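Local coordinates for CDA peptide synthetase I (Streptomyces coelicolor, PDB 5DU9), which belongs to the peptide synthetases and is represented here by its condensation domain, which has a small bound ligand, at residues 177-180 with 185-188; 152-157 with 164-169; 119-124 with 137-142; 368-373 with 380-385. The protein carries 1 engineered substitution. All coordinates share one frame; numbering follows the deposited sequence.

Contact 1: residues 177-180 with 185-188; sequences YRAL and AVPA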
loop_
_atom_site.group_PDB
_atom_site.type_symbol
_atom_site.label_atom_id
_atom_site.label_comp_id
_atom_site.label_asym_id
_atom_site.label_seq_id
_atom_site.Cartn_x
_atom_site.Cartn_y
_atom_site.Cartn_z
ATOM N N TYR A 177 1.811 15.497 -18.672
ATOM C CA TYR A 177 2.828 16.539 -18.528
ATOM C C TYR A 177 3.772 16.575 -19.729
ATOM O O TYR A 177 4.113 17.652 -20.231
ATOM C CB TYR A 177 3.633 16.329 -17.242
ATOM C CG TYR A 177 4.726 17.356 -17.029
ATOM C CD1 TYR A 177 4.436 18.608 -16.501
ATOM C CD2 TYR A 177 6.046 17.072 -17.353
ATOM C CE1 TYR A 177 5.431 19.553 -16.303
ATOM C CE2 TYR A 177 7.051 18.010 -17.157
ATOM C CZ TYR A 177 6.735 19.248 -16.633
ATOM O OH TYR A 177 7.724 20.185 -16.434
ATOM N N ARG A 178 4.195 15.402 -20.189
ATOM C CA ARG A 178 5.102 15.329 -21.333
ATOM C C ARG A 178 4.451 15.917 -22.578
ATOM O O ARG A 178 5.094 16.633 -23.345
ATOM C CB ARG A 178 5.532 13.884 -21.603
ATOM C CG ARG A 178 6.459 13.296 -20.546
ATOM C CD ARG A 178 7.111 12.005 -21.026
ATOM N NE ARG A 178 6.145 11.044 -21.557
ATOM C CZ ARG A 178 5.512 10.121 -20.835
ATOM N NH1 ARG A 178 5.721 10.019 -19.526
ATOM N NH2 ARG A 178 4.660 9.294 -21.426
ATOM N N ALA A 179 3.170 15.619 -22.768
ATOM C CA ALA A 179 2.430 16.108 -23.926
ATOM C C ALA A 179 2.297 17.629 -23.894
ATOM O O ALA A 179 2.517 18.298 -24.903
ATOM C CB ALA A 179 1.055 15.457 -23.989
ATOM N N LEU A 180 1.930 18.171 -22.737
ATOM C CA LEU A 180 1.793 19.615 -22.587
ATOM C C LEU A 180 3.141 20.301 -22.799
ATOM O O LEU A 180 3.206 21.414 -23.322
ATOM C CB LEU A 180 1.226 19.970 -21.208
ATOM C CG LEU A 180 -0.208 19.522 -20.902
ATOM C CD1 LEU A 180 -0.627 19.967 -19.506
ATOM C CD2 LEU A 180 -1.192 20.050 -21.938
ATOM N N ALA A 185 -0.442 16.645 -28.664
ATOM C CA ALA A 185 -1.801 16.466 -28.180
ATOM C C ALA A 185 -1.787 15.476 -27.027
ATOM O O ALA A 185 -1.055 14.488 -27.061
ATOM C CB ALA A 185 -2.713 15.984 -29.295
ATOM N N VAL A 186 -2.588 15.742 -26.004
ATOM C CA VAL A 186 -2.620 14.875 -24.832
ATOM C C VAL A 186 -3.220 13.520 -25.211
ATOM O O VAL A 186 -4.365 13.460 -25.659
ATOM C CB VAL A 186 -3.431 15.502 -23.684
ATOM C CG1 VAL A 186 -3.437 14.585 -22.472
ATOM C CG2 VAL A 186 -2.860 16.865 -23.314
ATOM N N PRO A 187 -2.447 12.431 -25.050
ATOM C CA PRO A 187 -3.005 11.107 -25.352
ATOM C C PRO A 187 -4.251 10.815 -24.528
ATOM O O PRO A 187 -4.354 11.283 -23.396
ATOM C CB PRO A 187 -1.871 10.148 -24.979
ATOM C CG PRO A 187 -0.639 10.967 -25.032
ATOM C CD PRO A 187 -1.045 12.341 -24.607
ATOM N N ALA A 188 -5.187 10.062 -25.095
ATOM C CA ALA A 188 -6.400 9.703 -24.376
ATOM C C ALA A 188 -6.055 8.842 -23.171
ATOM O O ALA A 188 -5.176 7.980 -23.241
ATOM C CB ALA A 188 -7.368 8.971 -25.291
#
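Apolar packing accounts for nearly everything that passes between A179 on the last turns of helix 163-182 and V186 and P187 of the loop that follows. The methyl of A179 points at the loop, and its CB lies 3.8 Å from P187 CD. The same A179 CB is also 3.8 Å from V186 CA, so the loop backbone itself runs close past the helix. Beside it L180 and V186 meet through single methyls, L180 CD2 to V186 CG2 at 3.8 Å. L180 is placed for this by its first torsion (chi1 -66°), which sets CG beside the backbone N, while V186 offers the branch that lies opposite its carbonyl carbon.

After helix 163-182 of this condensation domain closes, the chain doubles back along the helix it has just left. V186 accordingly also touches R172 and V176, and P187 rests on E175.

The polar bonds of these residues go to partners beyond the two segments. R172 NH1 binds P187 O, tying the returning loop to an earlier turn of the same helix. On the helix side, Y177 OH bonds to D45 N, and both Y177 and L180 pack against helix 46-58.

Contact 2: residues 152-157 with 164-169; sequences YYLGVH and TSMALF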
loop_
_atom_site.group_PDB
_atom_site.type_symbol
_atom_site.label_atom_id
_atom_site.label_comp_id
_atom_site.label_asym_id
_atom_site.label_seq_id
_atom_site.Cartn_x
_atom_site.Cartn_y
_atom_site.Cartn_z
ATOM N N TYR A 152 7.018 15.251 -5.461
ATOM C CA TYR A 152 5.577 15.324 -5.678
ATOM C C TYR A 152 4.872 14.484 -4.632
ATOM O O TYR A 152 5.072 13.273 -4.581
ATOM C CB TYR A 152 5.191 14.835 -7.078
ATOM C CG TYR A 152 3.739 15.103 -7.413
ATOM C CD1 TYR A 152 2.718 14.341 -6.853
ATOM C CD2 TYR A 152 3.388 16.134 -8.273
ATOM C CE1 TYR A 152 1.391 14.597 -7.147
ATOM C CE2 TYR A 152 2.067 16.392 -8.575
ATOM C CZ TYR A 152 1.074 15.621 -8.008
ATOM O OH TYR A 152 -0.243 15.882 -8.304
ATOM N N TYR A 153 4.043 15.128 -3.814
ATOM C CA TYR A 153 3.280 14.444 -2.775
ATOM C C TYR A 153 1.850 14.181 -3.211
ATOM O O TYR A 153 1.138 15.090 -3.630
ATOM C CB TYR A 153 3.279 15.269 -1.488
ATOM C CG TYR A 153 2.238 14.854 -0.460
ATOM C CD1 TYR A 153 2.346 13.655 0.233
ATOM C CD2 TYR A 153 1.164 15.682 -0.164
ATOM C CE1 TYR A 153 1.405 13.285 1.179
ATOM C CE2 TYR A 153 0.217 15.321 0.782
ATOM C CZ TYR A 153 0.347 14.126 1.454
ATOM O OH TYR A 153 -0.598 13.777 2.398
ATOM N N LEU A 154 1.448 12.921 -3.092
ATOM C CA LEU A 154 0.079 12.498 -3.337
ATOM C C LEU A 154 -0.531 12.011 -2.034
ATOM O O LEU A 154 -0.208 10.922 -1.554
ATOM C CB LEU A 154 0.031 11.390 -4.393
ATOM C CG LEU A 154 -1.331 10.721 -4.610
ATOM C CD1 LEU A 154 -2.354 11.712 -5.132
ATOM C CD2 LEU A 154 -1.198 9.536 -5.555
ATOM N N GLY A 155 -1.399 12.839 -1.459
ATOM C CA GLY A 155 -2.137 12.476 -0.266
ATOM C C GLY A 155 -3.541 12.111 -0.685
ATOM O O GLY A 155 -4.124 12.770 -1.542
ATOM N N VAL A 156 -4.085 11.055 -0.093
ATOM C CA VAL A 156 -5.421 10.608 -0.449
ATOM C C VAL A 156 -6.172 10.131 0.772
ATOM O O VAL A 156 -5.586 9.905 1.834
ATOM C CB VAL A 156 -5.388 9.456 -1.483
ATOM C CG1 VAL A 156 -4.689 9.893 -2.765
ATOM C CG2 VAL A 156 -4.708 8.213 -0.899
ATOM N N HIS A 157 -7.482 9.998 0.614
ATOM C CA HIS A 157 -8.262 9.176 1.515
ATOM C C HIS A 157 -8.203 7.765 0.962
ATOM O O HIS A 157 -8.369 7.568 -0.237
ATOM C CB HIS A 157 -9.704 9.652 1.623
ATOM C CG HIS A 157 -10.419 9.094 2.809
ATOM N ND1 HIS A 157 -10.726 7.756 2.929
ATOM C CD2 HIS A 157 -10.866 9.689 3.940
ATOM C CE1 HIS A 157 -11.341 7.551 4.082
ATOM N NE2 HIS A 157 -11.433 8.707 4.715
ATOM N N THR A 164 -1.907 0.245 -5.860
ATOM C CA THR A 164 -1.894 0.042 -7.300
ATOM C C THR A 164 -2.292 1.324 -8.024
ATOM O O THR A 164 -1.710 1.679 -9.048
ATOM C CB THR A 164 -2.850 -1.101 -7.702
ATOM O OG1 THR A 164 -2.377 -2.330 -7.141
ATOM C CG2 THR A 164 -2.948 -1.250 -9.219
ATOM N N SER A 165 -3.285 2.018 -7.478
ATOM C CA SER A 165 -3.841 3.188 -8.145
ATOM C C SER A 165 -2.929 4.402 -8.039
ATOM O O SER A 165 -2.991 5.292 -8.878
ATOM C CB SER A 165 -5.215 3.511 -7.570
ATOM O OG SER A 165 -6.107 2.433 -7.806
ATOM N N MET A 166 -2.086 4.444 -7.013
ATOM C CA MET A 166 -1.077 5.499 -6.920
ATOM C C MET A 166 -0.176 5.446 -8.150
ATOM O O MET A 166 0.117 6.470 -8.772
ATOM C CB MET A 166 -0.250 5.354 -5.644
ATOM C CG MET A 166 -1.030 5.645 -4.374
ATOM S SD MET A 166 -0.021 5.405 -2.907
ATOM C CE MET A 166 -1.193 5.825 -1.612
ATOM N N ALA A 167 0.244 4.238 -8.506
ATOM C CA ALA A 167 1.092 4.042 -9.674
ATOM C C ALA A 167 0.356 4.421 -10.958
ATOM O O ALA A 167 0.932 5.041 -11.848
ATOM C CB ALA A 167 1.575 2.598 -9.743
ATOM N N LEU A 168 -0.920 4.051 -11.053
ATOM C CA LEU A 168 -1.713 4.402 -12.230
ATOM C C LEU A 168 -1.797 5.917 -12.375
ATOM O O LEU A 168 -1.687 6.458 -13.478
ATOM C CB LEU A 168 -3.121 3.811 -12.147
ATOM C CG LEU A 168 -3.263 2.295 -12.294
ATOM C CD1 LEU A 168 -4.697 1.885 -12.000
ATOM C CD2 LEU A 168 -2.854 1.829 -13.681
ATOM N N PHE A 169 -1.986 6.595 -11.248
ATOM C CA PHE A 169 -2.070 8.047 -11.238
ATOM C C PHE A 169 -0.774 8.698 -11.716
ATOM O O PHE A 169 -0.792 9.556 -12.600
ATOM C CB PHE A 169 -2.405 8.560 -9.837
ATOM C CG PHE A 169 -2.212 10.040 -9.684
ATOM C CD1 PHE A 169 -3.185 10.922 -10.113
ATOM C CD2 PHE A 169 -1.049 10.549 -9.131
ATOM C CE1 PHE A 169 -3.006 12.287 -9.988
ATOM C CE2 PHE A 169 -0.863 11.914 -9.001
ATOM C CZ PHE A 169 -1.844 12.783 -9.429
#
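F169 and L154 both swing CG trans to their backbone nitrogens (chi1 167° and 172°), one from the helix toward the strand and the other from the strand toward the helix. The result is that F169 CD2 approaches L154 CD2 to 3.7 Å. The other branch of L154 reaches over one face of the phenyl ring, where CD1 stands 4.1 Å above the plane of F169 and is displaced toward the rim. M166, extended beyond CG, passes L154 at a slant: its CG is 4.1 Å from L154 CD2, and farther out its methyl CE comes to 4.3 Å from V156 CG2.

Y152 closes the other end of the row. Its side chain and that of F169 cross at about a right angle, with Y152 CE1 in the plane of the phenyl edge, 4.0 Å from F169 CE2. The phenol oxygen adds a contact of 3.7 Å to F169 CZ, yet its polar need is met by H140 ND1.

This is helix-on-sheet packing, with strand 152-157 and helix segment 164-169 running at 135° and the axes of these short segments approaching to 10.9 Å. The HHxxxDG signature of condensation domains starts at H157, the last residue of the strand segment, so the contact brackets the loop that carries H158 of the ligand pocket. Farther along the helix Y170 and L173 continue the apolar layer over Y152, while helix 46-58 contributes L53 and T56 to the surroundings of F169. At the other end S165 OG, bonded to D162 OD1 and G307 N, holds the start of the helix to that loop.

Contact 3: residues 119-124 with 137-142; sequences QRWMDR and LSSHAL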
loop_
_atom_site.group_PDB
_atom_site.type_symbol
_atom_site.label_atom_id
_atom_site.label_comp_id
_atom_site.label_asym_id
_atom_site.label_seq_id
_atom_site.Cartn_x
_atom_site.Cartn_y
_atom_site.Cartn_z
ATOM N N GLN A 119 8.869 16.539 4.559
ATOM C CA GLN A 119 8.302 15.426 5.313
ATOM C C GLN A 119 7.337 15.945 6.369
ATOM O O GLN A 119 6.254 15.393 6.558
ATOM C CB GLN A 119 9.408 14.594 5.972
ATOM C CG GLN A 119 8.896 13.386 6.764
ATOM C CD GLN A 119 8.286 12.310 5.875
ATOM O OE1 GLN A 119 8.915 11.842 4.927
ATOM N NE2 GLN A 119 7.057 11.915 6.184
ATOM N N ARG A 120 7.740 17.012 7.052
ATOM C CA ARG A 120 6.906 17.630 8.073
ATOM C C ARG A 120 5.598 18.132 7.462
ATOM O O ARG A 120 4.534 18.000 8.065
ATOM C CB ARG A 120 7.655 18.776 8.753
ATOM C CG ARG A 120 6.858 19.468 9.844
ATOM C CD ARG A 120 7.702 20.475 10.606
ATOM N NE ARG A 120 6.885 21.289 11.501
ATOM C CZ ARG A 120 6.072 22.260 11.094
ATOM N NH1 ARG A 120 5.962 22.540 9.801
ATOM N NH2 ARG A 120 5.366 22.949 11.978
ATOM N N TRP A 121 5.681 18.698 6.262
ATOM C CA TRP A 121 4.495 19.197 5.572
ATOM C C TRP A 121 3.542 18.058 5.233
ATOM O O TRP A 121 2.328 18.167 5.427
ATOM C CB TRP A 121 4.884 19.944 4.292
ATOM C CG TRP A 121 3.782 20.807 3.752
ATOM C CD1 TRP A 121 3.642 22.153 3.919
ATOM C CD2 TRP A 121 2.663 20.381 2.965
ATOM N NE1 TRP A 121 2.506 22.594 3.284
ATOM C CE2 TRP A 121 1.886 21.525 2.696
ATOM C CE3 TRP A 121 2.241 19.145 2.467
ATOM C CZ2 TRP A 121 0.715 21.469 1.943
ATOM C CZ3 TRP A 121 1.076 19.094 1.726
ATOM C CH2 TRP A 121 0.328 20.249 1.472
ATOM N N MET A 122 4.098 16.964 4.721
ATOM C CA MET A 122 3.295 15.811 4.337
ATOM C C MET A 122 2.649 15.164 5.561
ATOM O O MET A 122 1.494 14.744 5.510
ATOM C CB MET A 122 4.152 14.792 3.582
ATOM C CG MET A 122 4.620 15.282 2.218
ATOM S SD MET A 122 5.525 14.045 1.265
ATOM C CE MET A 122 7.064 13.957 2.172
ATOM N N ASP A 123 3.390 15.090 6.660
ATOM C CA ASP A 123 2.863 14.517 7.895
ATOM C C ASP A 123 1.682 15.328 8.422
ATOM O O ASP A 123 0.690 14.771 8.889
ATOM C CB ASP A 123 3.954 14.442 8.964
ATOM C CG ASP A 123 5.009 13.402 8.655
ATOM O OD1 ASP A 123 4.728 12.481 7.860
ATOM O OD2 ASP A 123 6.118 13.500 9.217
ATOM N N ARG A 124 1.791 16.648 8.345
ATOM C CA ARG A 124 0.721 17.518 8.809
ATOM C C ARG A 124 -0.486 17.440 7.872
ATOM O O ARG A 124 -1.629 17.522 8.312
ATOM C CB ARG A 124 1.229 18.953 8.934
ATOM C CG ARG A 124 2.251 19.115 10.049
ATOM C CD ARG A 124 2.940 20.467 10.010
ATOM N NE ARG A 124 2.046 21.552 10.402
ATOM C CZ ARG A 124 1.831 21.935 11.658
ATOM N NH1 ARG A 124 2.437 21.320 12.667
ATOM N NH2 ARG A 124 0.999 22.936 11.911
ATOM N N LEU A 137 -11.057 13.660 -3.020
ATOM C CA LEU A 137 -10.514 13.238 -1.739
ATOM C C LEU A 137 -9.016 13.002 -1.841
ATOM O O LEU A 137 -8.511 11.919 -1.546
ATOM C CB LEU A 137 -11.242 11.989 -1.257
ATOM C CG LEU A 137 -12.700 12.302 -0.907
ATOM C CD1 LEU A 137 -13.576 11.066 -0.978
ATOM C CD2 LEU A 137 -12.788 12.935 0.474
ATOM N N SER A 138 -8.307 14.036 -2.271
ATOM C CA SER A 138 -6.862 13.960 -2.369
ATOM C C SER A 138 -6.235 15.324 -2.139
ATOM O O SER A 138 -6.921 16.351 -2.121
ATOM C CB SER A 138 -6.441 13.393 -3.728
ATOM O OG SER A 138 -6.829 14.246 -4.790
ATOM N N SER A 139 -4.919 15.308 -1.957
ATOM C CA SER A 139 -4.140 16.499 -1.672
ATOM C C SER A 139 -2.831 16.387 -2.442
ATOM O O SER A 139 -2.161 15.360 -2.369
ATOM C CB SER A 139 -3.892 16.627 -0.168
ATOM O OG SER A 139 -3.142 17.786 0.142
ATOM N N HIS A 140 -2.483 17.436 -3.180
ATOM C CA HIS A 140 -1.339 17.399 -4.085
ATOM C C HIS A 140 -0.401 18.564 -3.835
ATOM O O HIS A 140 -0.832 19.714 -3.746
ATOM C CB HIS A 140 -1.811 17.425 -5.539
ATOM C CG HIS A 140 -2.774 16.333 -5.881
ATOM N ND1 HIS A 140 -2.425 15.251 -6.661
ATOM C CD2 HIS A 140 -4.073 16.152 -5.547
ATOM C CE1 HIS A 140 -3.469 14.454 -6.795
ATOM N NE2 HIS A 140 -4.481 14.976 -6.127
ATOM N N ALA A 141 0.888 18.261 -3.726
ATOM C CA ALA A 141 1.893 19.304 -3.569
ATOM C C ALA A 141 3.168 18.965 -4.323
ATOM O O ALA A 141 3.635 17.827 -4.296
ATOM C CB ALA A 141 2.201 19.526 -2.096
ATOM N N LEU A 142 3.709 19.970 -5.003
ATOM C CA LEU A 142 5.018 19.878 -5.629
ATOM C C LEU A 142 6.000 20.674 -4.788
ATOM O O LEU A 142 5.825 21.875 -4.600
ATOM C CB LEU A 142 4.984 20.414 -7.063
ATOM C CG LEU A 142 6.323 20.408 -7.806
ATOM C CD1 LEU A 142 6.761 18.981 -8.115
ATOM C CD2 LEU A 142 6.242 21.239 -9.076
#
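The indole of W121 is the flat group that bridges helix segment 119-124 and strand 138-142. The methyl of A141 meets the far corner of its six-membered ring at a slant, CB lying 4.0 Å from W121 CZ3 and 4.1 Å from W121 CH2. At the edge, near the ring plane, S139 OG stands 4.5 Å from W121 CH2, a contact of packing alone, since that hydroxyl is hydrogen-bonded to D125 OD1. F143 on the same strand meets the indole edge-to-face. A chi1 of -163° points the indole away from the backbone N, out to the strand.

Two other flat groups lie over each other on the outer side of the helix: the guanidinium of R124 carries R120 NH2 3.3 Å above one face, offset toward the rim. These exposed arginines, one turn apart, would probably carry like charges, a cost that solvent may soften. Q119 and D123 form a further pair across one turn. Q119 NE2 donates to D123 OD1 at 2.9 Å, with the acceptor in the amide plane but the donor lying well above the plane of the carboxylate.

On the strand, S138 OG and H140 NE2 are hydrogen-bonded at 2.8 Å, one of two bonds, one to each nitrogen, that help fix the imidazole on the side turned away from the helix, where L53 of helix 46-58 packs. Residues S139 and A141 face W121, which also touches R104 and I106 of strand 103-107. The whole is a beta-alpha-beta crossover, in which helix 114-126 connects the parallel neighbours 103-107 and 138-146 and packs on them.

Contact 4: residues 368-373 with 380-385; sequences PYIRPV and GLMRSI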
loop_
_atom_site.group_PDB
_atom_site.type_symbol
_atom_site.label_atom_id
_atom_site.label_comp_id
_atom_site.label_asym_id
_atom_site.label_seq_id
_atom_site.Cartn_x
_atom_site.Cartn_y
_atom_site.Cartn_z
ATOM N N PRO A 368 4.860 -4.009 -5.704
ATOM C CA PRO A 368 5.262 -4.498 -7.020
ATOM C C PRO A 368 6.156 -3.484 -7.703
ATOM O O PRO A 368 6.180 -2.310 -7.322
ATOM C CB PRO A 368 3.931 -4.670 -7.755
ATOM C CG PRO A 368 3.017 -3.700 -7.109
ATOM C CD PRO A 368 3.431 -3.645 -5.666
ATOM N N TYR A 369 6.898 -3.936 -8.701
ATOM C CA TYR A 369 7.806 -3.056 -9.398
ATOM C C TYR A 369 7.046 -1.922 -10.063
ATOM O O TYR A 369 5.984 -2.130 -10.653
ATOM C CB TYR A 369 8.608 -3.825 -10.438
ATOM C CG TYR A 369 9.502 -2.931 -11.252
ATOM C CD1 TYR A 369 10.642 -2.364 -10.695
ATOM C CD2 TYR A 369 9.206 -2.640 -12.581
ATOM C CE1 TYR A 369 11.463 -1.546 -11.437
ATOM C CE2 TYR A 369 10.022 -1.823 -13.328
ATOM C CZ TYR A 369 11.150 -1.272 -12.750
ATOM O OH TYR A 369 11.973 -0.457 -13.490
ATOM N N ILE A 370 7.590 -0.720 -9.934
ATOM C CA ILE A 370 7.089 0.431 -10.659
ATOM C C ILE A 370 8.258 1.058 -11.405
ATOM O O ILE A 370 9.290 1.373 -10.812
ATOM C CB ILE A 370 6.409 1.454 -9.711
ATOM C CG1 ILE A 370 6.013 2.716 -10.482
ATOM C CG2 ILE A 370 7.313 1.786 -8.524
ATOM C CD1 ILE A 370 5.268 3.736 -9.647
ATOM N N ARG A 371 8.108 1.210 -12.714
ATOM C CA ARG A 371 9.146 1.827 -13.521
ATOM C C ARG A 371 9.292 3.275 -13.094
ATOM O O ARG A 371 8.294 3.917 -12.772
ATOM C CB ARG A 371 8.811 1.752 -15.010
ATOM C CG ARG A 371 9.947 2.212 -15.916
ATOM C CD ARG A 371 9.470 2.425 -17.341
ATOM N NE ARG A 371 8.852 1.229 -17.905
ATOM C CZ ARG A 371 8.232 1.192 -19.081
ATOM N NH1 ARG A 371 8.140 2.289 -19.823
ATOM N NH2 ARG A 371 7.699 0.058 -19.515
ATOM N N PRO A 372 10.531 3.787 -13.072
ATOM C CA PRO A 372 10.714 5.219 -12.822
ATOM C C PRO A 372 9.797 6.067 -13.704
ATOM O O PRO A 372 9.687 5.822 -14.906
ATOM C CB PRO A 372 12.187 5.438 -13.157
ATOM C CG PRO A 372 12.829 4.138 -12.840
ATOM C CD PRO A 372 11.819 3.080 -13.185
ATOM N N VAL A 373 9.124 7.036 -13.092
ATOM C CA VAL A 373 8.144 7.856 -13.790
ATOM C C VAL A 373 8.849 8.914 -14.634
ATOM O O VAL A 373 9.633 9.708 -14.119
ATOM C CB VAL A 373 7.171 8.521 -12.787
ATOM C CG1 VAL A 373 6.202 9.452 -13.493
ATOM C CG2 VAL A 373 6.404 7.456 -12.017
ATOM N N GLY A 380 10.983 10.268 -11.844
ATOM C CA GLY A 380 10.410 10.191 -10.511
ATOM C C GLY A 380 10.437 8.794 -9.922
ATOM O O GLY A 380 9.941 7.840 -10.528
ATOM N N LEU A 381 11.012 8.679 -8.727
ATOM C CA LEU A 381 11.054 7.419 -7.994
ATOM C C LEU A 381 10.063 7.451 -6.837
ATOM O O LEU A 381 10.108 8.342 -5.993
ATOM C CB LEU A 381 12.466 7.147 -7.473
ATOM C CG LEU A 381 13.567 7.076 -8.533
ATOM C CD1 LEU A 381 14.914 6.814 -7.878
ATOM C CD2 LEU A 381 13.262 6.006 -9.575
ATOM N N MET A 382 9.166 6.474 -6.803
ATOM C CA MET A 382 8.095 6.471 -5.813
ATOM C C MET A 382 8.602 6.018 -4.450
ATOM O O MET A 382 9.426 5.109 -4.355
ATOM C CB MET A 382 6.953 5.562 -6.274
ATOM C CG MET A 382 5.750 5.539 -5.335
ATOM S SD MET A 382 4.341 4.684 -6.073
ATOM C CE MET A 382 3.319 4.412 -4.626
ATOM N N ARG A 383 8.119 6.666 -3.395
ATOM C CA ARG A 383 8.315 6.144 -2.052
ATOM C C ARG A 383 7.050 6.333 -1.230
ATOM O O ARG A 383 6.286 7.285 -1.420
ATOM C CB ARG A 383 9.525 6.790 -1.362
ATOM C CG ARG A 383 9.338 8.184 -0.784
ATOM C CD ARG A 383 10.503 8.503 0.151
ATOM N NE ARG A 383 10.587 9.919 0.511
ATOM C CZ ARG A 383 10.187 10.442 1.669
ATOM N NH1 ARG A 383 9.660 9.681 2.623
ATOM N NH2 ARG A 383 10.319 11.745 1.878
ATOM N N SER A 384 6.835 5.391 -0.326
ATOM C CA SER A 384 5.641 5.370 0.500
ATOM C C SER A 384 5.744 6.406 1.613
ATOM O O SER A 384 6.827 6.644 2.149
ATOM C CB SER A 384 5.440 3.966 1.080
ATOM O OG SER A 384 4.262 3.892 1.859
ATOM N N ILE A 385 4.622 7.038 1.943
ATOM C CA ILE A 385 4.564 7.968 3.070
ATOM C C ILE A 385 3.772 7.328 4.202
ATOM O O ILE A 385 4.207 7.332 5.353
ATOM C CB ILE A 385 3.928 9.322 2.670
ATOM C CG1 ILE A 385 4.818 10.057 1.660
ATOM C CG2 ILE A 385 3.688 10.202 3.894
ATOM C CD1 ILE A 385 6.205 10.431 2.178
HETATM O O HOH W 1 7.976 5.241 -10.052
#
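V373 and G380 hold each other through both backbone groups as an antiparallel hydrogen-bonded pair. V373 N donates to G380 O at 2.8 Å, and G380 N returns a bond of 2.7 Å to V373 O; both use a lone pair in the carbonyl plane. G380 O is gripped further by a water that bridges it, at 3.3 Å, to R371 O, and it also receives a CA-H...O contact from P372.

Around this pair the side chains close in. L381 brings its CD2 methyl back to P372, 3.8 Å from CB and equally close to CG. I370 and M382 cross at about a right angle, I370 CD1 touching M382 SD at 3.8 Å. M382 gets there fully extended, its chi1 of -177° placing CG opposite the backbone N.

The pair belongs to a short beta hairpin: strand 373-374 is an outermost strand of the six-stranded sheet, and strand 379-384 is its neighbour.

In the next shell, strand 33-40 bonds the far side of 379-384, L381 pairing with the backbone of E39, whose carboxylate forms a salt bridge with R383. Helix 163-182 covers the face bearing V373 and M382, with A174 on V373 and A167 on I370.

Contacts 2, 3 and 4 are built around one six-stranded sheet. Contacts 2 and 3 meet strand to strand, with probable hydrogen bonds G155 O to S139 N at 2.7 Å and Y153 N to A141 O at 2.8 Å. Contact 4 touches contact 2 where M382 CE lies 3.8 Å from M166 CB, and contact 3 where R383 NH1 reaches Q119 OE1 at 3.2 Å. Contact 1 shares helix 163-182 with contact 2 but is peripheral, their centres 19 Å apart; R178 links it to D374, beside contact 4. The bound (2S)-2-amino-N-butyl-propanamide lies about 8 Å from the M166 side chain and about 11 Å from that of M382.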